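Local coordinates for Glyoxalase/bleomycin resistance protein/dioxygenase (Nocardioides sp., PDB 4MYM) that probably acts as a metal-dependent enzyme or antibiotic-binding protein of the vicinal oxygen chelate superfamily, its exact substrate being unknown, at residues V109-A114 against R137-P142; M100-L105 against F148-A153; D33-T38 against I72-D77. All blocks are in the same frame, centred on the assembly; numbering follows the deposited sequence.

Contact 1: residues V109-A114 against R137-P142; sequences VEIDTA and RCIYFP
Arg-137 reaches from its strand to Asp-112 on the helix, beginning a helix-on-sheet contact within a beta-alpha-beta-beta-beta module, the repeating unit of the glyoxalase/bleomycin resistance fold. Helix 109-114 runs nearly parallel to strand 137-142, at 22°, with their axes 8.2 Å apart. The arginine chain is extended from CG to NE, with CG opposite the backbone N (chi1 179°), and this carries the guanidinium out across the helix to the carboxylate, the two side chains meeting at about a right angle. The grip is side-on and bidentate: NE of Arg-137 donates to OD1 of Asp-112 at 2.7 Å, and NH2 of Arg-137 to OD2 of Asp-112 at 2.9 Å, the latter almost straight and on the syn lone pair. Carboxylate and guanidinium lie only 14° from coplanar, so the pair of bonds restrains the rotation of both groups. NH1 has a second acid, Asp-131, leaving the guanidinium between two carboxylates. The carbonyl of Arg-137 meets aliphatic carbon, its O lying 3.5 Å from CG1 of Ile-111. Next, Cys-138 turns its side chain away from the helix to the far face of the sheet, near a bound bis-tris molecule, probably from the crystallisation liquor. Ile-139 points back toward the helix and slides past Ile-111 in the opposite direction; their branch methyls meet, CG2 of Ile-139 lying 3.7 Å from CG2 of Ile-111.

Contact 2: residues M100-L105 against F148-A153; sequences MVAVEL and FWEYFA
The carbonyl oxygen of Phe-152 takes the shortest polar bond here, 2.7 Å from N of Leu-105, nearly straight at 169°; CA of Glu-104 also points its hydrogen at the same oxygen. Four more backbone bonds continue the ladder: Val-101 N to Phe-148 O, Glu-150 N to Val-101 O, Val-103 N to Glu-150 O and Phe-152 N to Val-103 O. Glu-150 and Phe-152, bonding through both N and O, straddle their partners, as a parallel pair requires. On one face Val-101 lies beside Trp-149, pointing the same way, and its CG1 sits over the indole six-membered ring, 3.7 Å from the centroid, in a CH-pi contact; Val-103 CG2 comes to the indole edge in plane. NE1 of Trp-149 bonds to Glu-147. Val-103 CB rests over one face of the Tyr-151 ring.

The two strands form one side of this chain's four-stranded mixed sheet, part of a beta-alpha-beta-beta-beta module, which continues into the second subunit by antiparallel pairing of Met-100 and Ala-102. On the other face, Met-100 (a selenomethionine) is extended through SE, and its CG stands over one face of the Phe-148 ring, 3.7 Å from the centroid, while SE approaches obliquely in a Met-aromatic contact. CE then bends to 3.4 Å from OE1 of Glu-150, which also lies 3.4 Å from CB of Ala-102. Both carboxylate oxygens have partners: OE1 the bound bis-tris molecule, OE2 weakly the hydroxyl of Tyr-140. CG of Phe-152 sits between the backbone N and the carbonyl carbon (chi1 72°), folding the ring back so that CA of Glu-104 lies over one face in a CH-pi contact, with CB of Glu-104 3.5 Å from CZ of Phe-152.

Contact 3: residues D33-T38 against I72-D77; sequences DLCLVT and ILALWD
Five backbone hydrogen bonds join Leu-34, Leu-36 and Thr-38 to the strand 72-77: Leu-34 N to Ile-72 O at 2.8 Å, Ala-74 N to Leu-34 O, Leu-36 N to Ala-74 O, Trp-76 N to Leu-36 O, and Thr-38 N to Trp-76 O at 3.1 Å. Ala-74 thus bonds through both its N and its O. Weaker CA-H...O contacts fill the gaps between these bonds, such as CA of Asp-33 to Ile-72 O.

The strands run parallel, their axes at 30°, and make up one side of a mixed four-stranded sheet of the beta-alpha-beta-beta-beta module; helix 41-51 lies in the connection between them. Strand 33-38 also pairs antiparallel with a strand of the second subunit, so the sheet continues across the dimer interface.

Apolar packing differs between the two faces. On the face of Leu-34, Leu-36, Leu-73 and Leu-75, CG of Leu-36 is 4.1 Å from CD1 of Leu-73, and CB of Leu-36 is 4.0 Å from CD2 of Leu-75. On the reverse face SG of Cys-35, opposite the backbone N at chi1 -173°, leans across to 3.5 Å from CB of Trp-76 and lies at the indole edge; Ala-74 CB is its next neighbour. Asp-33, alongside Ile-72, also packs here, its OD2 3.4 Å from the aliphatic CB of Ile-72.

Polar side chains are held mostly outside the pair. Thr-38 OG1 bonds to Ser-44 and Asp-40, and OD2 of Asp-77 caps helix 78-85 at the N of Leu-80.

Contact 3 closes before contacts 1 and 2 begin, and contact 1 is nested inside the loop that contact 2 closes. Contacts 1 and 2 share one four-stranded sheet: strands 136-142 and 147-154 are neighbours in it, and helix 108-120 follows strand 99-104. Their centres lie about 8 Å apart, against about 17 Å between contacts 2 and 3 and about 23 Å between contacts 1 and 3. Contact 3 belongs to the other sheet, of the same 1-4-3-2 strand order, consistent with two repeated modules. The two sheets touch, for example where CG2 of Val-101 packs 3.7 Å from CD2 of Leu-34. Contacts 2 and 3 both touch the second subunit, which extends each sheet across the dimer.

Contact 1: residues V109-A114 against R137-P142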
loop_
_atom_site.group_PDB
_atom_site.type_symbol
_atom_site.label_atom_id
_atom_site.label_comp_id
_atom_site.label_asym_id
_atom_site.label_seq_id
_atom_site.Cartn_x
_atom_site.Cartn_y
_atom_site.Cartn_z
ATOM N N VAL A 109 21.172 -5.111 -11.776
ATOM C CA VAL A 109 22.373 -4.458 -11.328
ATOM C C VAL A 109 22.053 -3.162 -10.566
ATOM O O VAL A 109 22.792 -2.762 -9.662
ATOM C CB VAL A 109 23.334 -4.288 -12.536
ATOM C CG1 VAL A 109 23.854 -2.880 -12.649
ATOM C CG2 VAL A 109 24.454 -5.314 -12.438
ATOM N N GLU A 110 20.933 -2.529 -10.910
ATOM C CA GLU A 110 20.460 -1.381 -10.160
ATOM C C GLU A 110 20.073 -1.727 -8.701
ATOM O O GLU A 110 20.161 -0.852 -7.795
ATOM C CB GLU A 110 19.264 -0.702 -10.869
ATOM C CG GLU A 110 18.958 0.675 -10.289
ATOM C CD GLU A 110 17.784 1.374 -10.968
ATOM O OE1 GLU A 110 17.302 0.892 -12.015
ATOM O OE2 GLU A 110 17.366 2.423 -10.441
ATOM N N ILE A 111 19.651 -2.967 -8.487
ATOM C CA ILE A 111 19.338 -3.469 -7.132
ATOM C C ILE A 111 20.574 -3.350 -6.222
ATOM O O ILE A 111 20.507 -2.769 -5.141
ATOM C CB ILE A 111 18.808 -4.921 -7.181
ATOM C CG1 ILE A 111 17.488 -4.987 -7.951
ATOM C CG2 ILE A 111 18.638 -5.512 -5.778
ATOM C CD1 ILE A 111 16.313 -4.257 -7.308
ATOM N N ASP A 112 21.720 -3.824 -6.697
ATOM C CA ASP A 112 22.940 -3.765 -5.889
ATOM C C ASP A 112 23.363 -2.332 -5.615
ATOM O O ASP A 112 23.835 -2.032 -4.535
ATOM C CB ASP A 112 24.069 -4.556 -6.549
ATOM C CG ASP A 112 23.729 -6.021 -6.715
ATOM O OD1 ASP A 112 22.911 -6.353 -7.596
ATOM O OD2 ASP A 112 24.276 -6.865 -5.965
ATOM N N THR A 113 23.177 -1.433 -6.584
ATOM C CA THR A 113 23.459 -0.022 -6.381
ATOM C C THR A 113 22.546 0.595 -5.331
ATOM O O THR A 113 22.995 1.331 -4.442
ATOM C CB THR A 113 23.295 0.780 -7.705
ATOM O OG1 THR A 113 24.277 0.337 -8.643
ATOM C CG2 THR A 113 23.508 2.232 -7.470
ATOM N N ALA A 114 21.252 0.329 -5.445
ATOM C CA ALA A 114 20.293 0.852 -4.461
ATOM C C ALA A 114 20.623 0.343 -3.049
ATOM O O ALA A 114 20.585 1.105 -2.086
ATOM C CB ALA A 114 18.873 0.458 -4.854
ATOM N N ARG A 137 15.764 -10.323 -8.875
ATOM C CA ARG A 137 16.793 -9.988 -7.932
ATOM C C ARG A 137 16.181 -8.966 -6.975
ATOM O O ARG A 137 15.675 -7.927 -7.420
ATOM C CB ARG A 137 18.023 -9.424 -8.652
ATOM C CG ARG A 137 19.156 -9.018 -7.730
ATOM C CD ARG A 137 20.467 -8.866 -8.495
ATOM N NE ARG A 137 21.626 -8.754 -7.623
ATOM C CZ ARG A 137 22.323 -9.781 -7.128
ATOM N NH1 ARG A 137 21.980 -11.032 -7.383
ATOM N NH2 ARG A 137 23.383 -9.548 -6.354
ATOM N N CYS A 138 16.198 -9.287 -5.679
ATOM C CA CYS A 138 15.456 -8.532 -4.663
ATOM C C CYS A 138 16.253 -8.177 -3.437
ATOM O O CYS A 138 17.204 -8.884 -3.059
ATOM C CB CYS A 138 14.243 -9.331 -4.181
ATOM S SG CYS A 138 13.207 -9.947 -5.500
ATOM N N ILE A 139 15.837 -7.082 -2.802
ATOM C CA ILE A 139 16.293 -6.736 -1.470
ATOM C C ILE A 139 15.074 -6.362 -0.622
ATOM O O ILE A 139 14.077 -5.832 -1.136
ATOM C CB ILE A 139 17.333 -5.600 -1.475
ATOM C CG1 ILE A 139 16.818 -4.374 -2.244
ATOM C CG2 ILE A 139 18.641 -6.125 -2.083
ATOM C CD1 ILE A 139 17.822 -3.246 -2.357
ATOM N N TYR A 140 15.154 -6.676 0.666
ATOM C CA TYR A 140 14.043 -6.450 1.607
ATOM C C TYR A 140 14.540 -5.705 2.855
ATOM O O TYR A 140 15.637 -5.986 3.341
ATOM C CB TYR A 140 13.432 -7.793 1.994
ATOM C CG TYR A 140 12.877 -8.565 0.829
ATOM C CD1 TYR A 140 11.603 -8.308 0.350
ATOM C CD2 TYR A 140 13.625 -9.555 0.200
ATOM C CE1 TYR A 140 11.087 -9.012 -0.721
ATOM C CE2 TYR A 140 13.120 -10.266 -0.865
ATOM C CZ TYR A 140 11.860 -9.982 -1.331
ATOM O OH TYR A 140 11.371 -10.669 -2.395
ATOM N N PHE A 141 13.758 -4.737 3.347
ATOM C CA PHE A 141 14.050 -4.019 4.572
ATOM C C PHE A 141 12.774 -3.627 5.321
ATOM O O PHE A 141 11.764 -3.306 4.683
ATOM C CB PHE A 141 14.952 -2.784 4.349
ATOM C CG PHE A 141 14.376 -1.720 3.439
ATOM C CD1 PHE A 141 13.740 -0.601 3.968
ATOM C CD2 PHE A 141 14.539 -1.799 2.066
ATOM C CE1 PHE A 141 13.252 0.398 3.144
ATOM C CE2 PHE A 141 14.056 -0.799 1.233
ATOM C CZ PHE A 141 13.414 0.299 1.772
ATOM N N PRO A 142 12.811 -3.678 6.668
ATOM C CA PRO A 142 11.694 -3.211 7.479
ATOM C C PRO A 142 11.598 -1.687 7.530
ATOM O O PRO A 142 12.615 -0.987 7.493
ATOM C CB PRO A 142 12.033 -3.742 8.875
ATOM C CG PRO A 142 13.523 -3.715 8.918
ATOM C CD PRO A 142 13.981 -4.021 7.514
#

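Contact 2: residues M100-L105 against F148-A153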
loop_
_atom_site.group_PDB
_atom_site.type_symbol
_atom_site.label_atom_id
_atom_site.label_comp_id
_atom_site.label_asym_id
_atom_site.label_seq_id
_atom_site.Cartn_x
_atom_site.Cartn_y
_atom_site.Cartn_z
HETATM N N MSE A 100 3.610 -5.423 2.564
HETATM C CA MSE A 100 4.821 -5.202 1.767
HETATM C C MSE A 100 4.612 -4.102 0.761
HETATM O O MSE A 100 3.631 -4.106 0.024
HETATM C CB MSE A 100 5.256 -6.484 1.056
HETATM C CG MSE A 100 6.638 -6.315 0.410
HETATM SE SE MSE A 100 7.136 -8.006 -0.473
HETATM C CE MSE A 100 6.290 -7.722 -2.232
ATOM N N VAL A 101 5.548 -3.157 0.738
ATOM C CA VAL A 101 5.554 -2.071 -0.237
ATOM C C VAL A 101 6.657 -2.390 -1.245
ATOM O O VAL A 101 7.817 -2.506 -0.845
ATOM C CB VAL A 101 5.789 -0.729 0.485
ATOM C CG1 VAL A 101 5.784 0.425 -0.493
ATOM C CG2 VAL A 101 4.707 -0.523 1.545
ATOM N N ALA A 102 6.317 -2.535 -2.537
ATOM C CA ALA A 102 7.299 -2.951 -3.543
ATOM C C ALA A 102 7.587 -1.870 -4.588
ATOM O O ALA A 102 6.686 -1.149 -5.049
ATOM C CB ALA A 102 6.871 -4.240 -4.217
ATOM N N VAL A 103 8.867 -1.790 -4.940
ATOM C CA VAL A 103 9.410 -0.799 -5.834
ATOM C C VAL A 103 10.140 -1.543 -6.946
ATOM O O VAL A 103 11.163 -2.162 -6.700
ATOM C CB VAL A 103 10.396 0.105 -5.067
ATOM C CG1 VAL A 103 11.072 1.096 -5.995
ATOM C CG2 VAL A 103 9.704 0.805 -3.907
ATOM N N GLU A 104 9.613 -1.509 -8.168
ATOM C CA GLU A 104 10.244 -2.231 -9.241
ATOM C C GLU A 104 11.345 -1.341 -9.811
ATOM O O GLU A 104 11.087 -0.199 -10.143
ATOM C CB GLU A 104 9.268 -2.578 -10.357
ATOM C CG GLU A 104 9.966 -3.354 -11.472
ATOM C CD GLU A 104 9.044 -3.861 -12.560
ATOM O OE1 GLU A 104 7.798 -3.762 -12.423
ATOM O OE2 GLU A 104 9.589 -4.362 -13.568
ATOM N N LEU A 105 12.558 -1.876 -9.919
ATOM C CA LEU A 105 13.650 -1.182 -10.614
ATOM C C LEU A 105 13.851 -1.769 -12.018
ATOM O O LEU A 105 13.302 -2.817 -12.345
ATOM C CB LEU A 105 14.931 -1.268 -9.793
ATOM C CG LEU A 105 14.894 -0.678 -8.376
ATOM C CD1 LEU A 105 16.299 -0.567 -7.824
ATOM C CD2 LEU A 105 14.213 0.689 -8.317
ATOM N N PHE A 148 7.314 -4.000 5.506
ATOM C CA PHE A 148 8.621 -4.101 4.866
ATOM C C PHE A 148 8.545 -3.660 3.421
ATOM O O PHE A 148 7.471 -3.666 2.807
ATOM C CB PHE A 148 9.249 -5.497 4.994
ATOM C CG PHE A 148 8.536 -6.609 4.273
ATOM C CD1 PHE A 148 7.285 -7.071 4.690
ATOM C CD2 PHE A 148 9.161 -7.278 3.229
ATOM C CE1 PHE A 148 6.669 -8.138 4.047
ATOM C CE2 PHE A 148 8.546 -8.329 2.579
ATOM C CZ PHE A 148 7.308 -8.774 2.995
ATOM N N TRP A 149 9.707 -3.287 2.910
ATOM C CA TRP A 149 9.902 -2.824 1.539
ATOM C C TRP A 149 10.694 -3.838 0.737
ATOM O O TRP A 149 11.612 -4.492 1.261
ATOM C CB TRP A 149 10.662 -1.502 1.548
ATOM C CG TRP A 149 9.881 -0.340 2.120
ATOM C CD1 TRP A 149 9.533 -0.139 3.427
ATOM C CD2 TRP A 149 9.379 0.790 1.397
ATOM N NE1 TRP A 149 8.834 1.041 3.561
ATOM C CE2 TRP A 149 8.722 1.629 2.330
ATOM C CE3 TRP A 149 9.415 1.171 0.050
ATOM C CZ2 TRP A 149 8.105 2.835 1.951
ATOM C CZ3 TRP A 149 8.804 2.349 -0.323
ATOM C CH2 TRP A 149 8.155 3.170 0.625
ATOM N N GLU A 150 10.314 -3.979 -0.526
ATOM C CA GLU A 150 11.008 -4.800 -1.480
ATOM C C GLU A 150 11.392 -3.902 -2.656
ATOM O O GLU A 150 10.561 -3.152 -3.160
ATOM C CB GLU A 150 10.117 -5.918 -1.974
ATOM C CG GLU A 150 10.758 -6.794 -3.056
ATOM C CD GLU A 150 9.769 -7.649 -3.797
ATOM O OE1 GLU A 150 8.803 -7.094 -4.370
ATOM O OE2 GLU A 150 9.958 -8.876 -3.851
ATOM N N TYR A 151 12.662 -3.935 -3.042
ATOM C CA TYR A 151 13.090 -3.406 -4.333
ATOM C C TYR A 151 13.398 -4.650 -5.139
ATOM O O TYR A 151 14.070 -5.565 -4.645
ATOM C CB TYR A 151 14.337 -2.524 -4.219
ATOM C CG TYR A 151 14.170 -1.137 -3.647
ATOM C CD1 TYR A 151 13.219 -0.847 -2.668
ATOM C CD2 TYR A 151 15.018 -0.105 -4.045
ATOM C CE1 TYR A 151 13.091 0.424 -2.143
ATOM C CE2 TYR A 151 14.900 1.163 -3.510
ATOM C CZ TYR A 151 13.929 1.424 -2.563
ATOM O OH TYR A 151 13.828 2.686 -2.023
ATOM N N PHE A 152 12.870 -4.736 -6.356
ATOM C CA PHE A 152 13.044 -5.917 -7.175
ATOM C C PHE A 152 13.255 -5.512 -8.628
ATOM O O PHE A 152 12.819 -4.435 -9.047
ATOM C CB PHE A 152 11.876 -6.903 -7.057
ATOM C CG PHE A 152 10.598 -6.455 -7.735
ATOM C CD1 PHE A 152 9.741 -5.547 -7.116
ATOM C CD2 PHE A 152 10.237 -6.965 -8.969
ATOM C CE1 PHE A 152 8.568 -5.131 -7.738
ATOM C CE2 PHE A 152 9.067 -6.543 -9.592
ATOM C CZ PHE A 152 8.231 -5.642 -8.971
ATOM N N ALA A 153 13.955 -6.374 -9.358
ATOM C CA ALA A 153 14.096 -6.245 -10.806
ATOM C C ALA A 153 14.125 -7.634 -11.441
ATOM O O ALA A 153 14.712 -8.579 -10.896
ATOM C CB ALA A 153 15.333 -5.443 -11.146
#

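Contact 3: residues D33-T38 against I72-D77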
loop_
_atom_site.group_PDB
_atom_site.type_symbol
_atom_site.label_atom_id
_atom_site.label_comp_id
_atom_site.label_asym_id
_atom_site.label_seq_id
_atom_site.Cartn_x
_atom_site.Cartn_y
_atom_site.Cartn_z
ATOM N N ASP A 33 -3.833 6.392 -2.386
ATOM C CA ASP A 33 -3.003 6.678 -1.230
ATOM C C ASP A 33 -2.755 5.376 -0.460
ATOM O O ASP A 33 -3.670 4.559 -0.269
ATOM C CB ASP A 33 -3.689 7.677 -0.276
ATOM C CG ASP A 33 -4.162 8.971 -0.953
ATOM O OD1 ASP A 33 -5.105 8.950 -1.787
ATOM O OD2 ASP A 33 -3.617 10.041 -0.576
ATOM N N LEU A 34 -1.520 5.182 -0.021
ATOM C CA LEU A 34 -1.174 4.070 0.868
ATOM C C LEU A 34 -0.830 4.677 2.206
ATOM O O LEU A 34 0.120 5.457 2.305
ATOM C CB LEU A 34 0.010 3.276 0.316
ATOM C CG LEU A 34 0.642 2.290 1.306
ATOM C CD1 LEU A 34 -0.351 1.202 1.675
ATOM C CD2 LEU A 34 1.912 1.697 0.716
ATOM N N CYS A 35 -1.615 4.343 3.234
ATOM C CA CYS A 35 -1.476 4.966 4.532
ATOM C C CYS A 35 -1.068 3.938 5.595
ATOM O O CYS A 35 -1.837 3.038 5.977
ATOM C CB CYS A 35 -2.765 5.668 4.927
ATOM S SG CYS A 35 -2.605 6.620 6.437
ATOM N N LEU A 36 0.170 4.075 6.043
ATOM C CA LEU A 36 0.718 3.194 7.050
ATOM C C LEU A 36 0.221 3.615 8.427
ATOM O O LEU A 36 0.064 4.812 8.715
ATOM C CB LEU A 36 2.246 3.224 7.004
ATOM C CG LEU A 36 2.904 2.938 5.648
ATOM C CD1 LEU A 36 4.417 2.928 5.777
ATOM C CD2 LEU A 36 2.438 1.631 5.054
ATOM N N VAL A 37 -0.001 2.622 9.276
ATOM C CA VAL A 37 -0.426 2.850 10.645
ATOM C C VAL A 37 0.835 2.995 11.490
ATOM O O VAL A 37 1.673 2.087 11.538
ATOM C CB VAL A 37 -1.321 1.702 11.132
ATOM C CG1 VAL A 37 -1.636 1.836 12.617
ATOM C CG2 VAL A 37 -2.601 1.670 10.308
ATOM N N THR A 38 0.984 4.153 12.123
ATOM C CA THR A 38 2.156 4.424 12.943
ATOM C C THR A 38 1.785 4.510 14.435
ATOM O O THR A 38 0.598 4.662 14.792
ATOM C CB THR A 38 2.893 5.708 12.476
ATOM O OG1 THR A 38 4.163 5.813 13.139
ATOM C CG2 THR A 38 2.075 6.956 12.751
ATOM N N ILE A 72 0.281 8.120 -3.216
ATOM C CA ILE A 72 0.646 9.026 -2.147
ATOM C C ILE A 72 0.926 8.176 -0.907
ATOM O O ILE A 72 0.085 7.378 -0.501
ATOM C CB ILE A 72 -0.478 10.027 -1.834
ATOM C CG1 ILE A 72 -0.774 10.909 -3.063
ATOM C CG2 ILE A 72 -0.144 10.861 -0.596
ATOM C CD1 ILE A 72 0.411 11.706 -3.573
ATOM N N LEU A 73 2.120 8.322 -0.338
ATOM C CA LEU A 73 2.451 7.629 0.905
ATOM C C LEU A 73 2.045 8.510 2.064
ATOM O O LEU A 73 2.378 9.703 2.095
ATOM C CB LEU A 73 3.941 7.315 0.971
ATOM C CG LEU A 73 4.452 6.587 2.218
ATOM C CD1 LEU A 73 3.866 5.190 2.356
ATOM C CD2 LEU A 73 5.966 6.516 2.126
ATOM N N ALA A 74 1.335 7.914 3.020
ATOM C CA ALA A 74 0.807 8.630 4.172
ATOM C C ALA A 74 1.049 7.861 5.477
ATOM O O ALA A 74 1.308 6.651 5.472
ATOM C CB ALA A 74 -0.684 8.892 3.978
ATOM N N LEU A 75 0.998 8.589 6.587
ATOM C CA LEU A 75 1.154 8.008 7.914
ATOM C C LEU A 75 0.068 8.546 8.822
ATOM O O LEU A 75 -0.168 9.744 8.859
ATOM C CB LEU A 75 2.513 8.383 8.502
ATOM C CG LEU A 75 3.738 8.253 7.588
ATOM C CD1 LEU A 75 4.923 9.008 8.192
ATOM C CD2 LEU A 75 4.077 6.793 7.358
ATOM N N TRP A 76 -0.537 7.671 9.605
ATOM C CA TRP A 76 -1.643 8.064 10.469
ATOM C C TRP A 76 -1.525 7.309 11.791
ATOM O O TRP A 76 -1.449 6.080 11.810
ATOM C CB TRP A 76 -2.967 7.736 9.776
ATOM C CG TRP A 76 -4.181 8.472 10.291
ATOM C CD1 TRP A 76 -4.256 9.355 11.334
ATOM C CD2 TRP A 76 -5.501 8.355 9.771
ATOM N NE1 TRP A 76 -5.561 9.801 11.487
ATOM C CE2 TRP A 76 -6.339 9.193 10.541
ATOM C CE3 TRP A 76 -6.057 7.630 8.720
ATOM C CZ2 TRP A 76 -7.701 9.322 10.285
ATOM C CZ3 TRP A 76 -7.420 7.756 8.474
ATOM C CH2 TRP A 76 -8.219 8.601 9.256
ATOM N N ASP A 77 -1.493 8.059 12.886
ATOM C CA ASP A 77 -1.362 7.484 14.214
ATOM C C ASP A 77 -2.520 6.551 14.535
ATOM O O ASP A 77 -3.684 6.920 14.326
ATOM C CB ASP A 77 -1.334 8.595 15.263
ATOM C CG ASP A 77 -1.190 8.043 16.664
ATOM O OD1 ASP A 77 -0.059 7.652 17.023
ATOM O OD2 ASP A 77 -2.211 7.969 17.375
#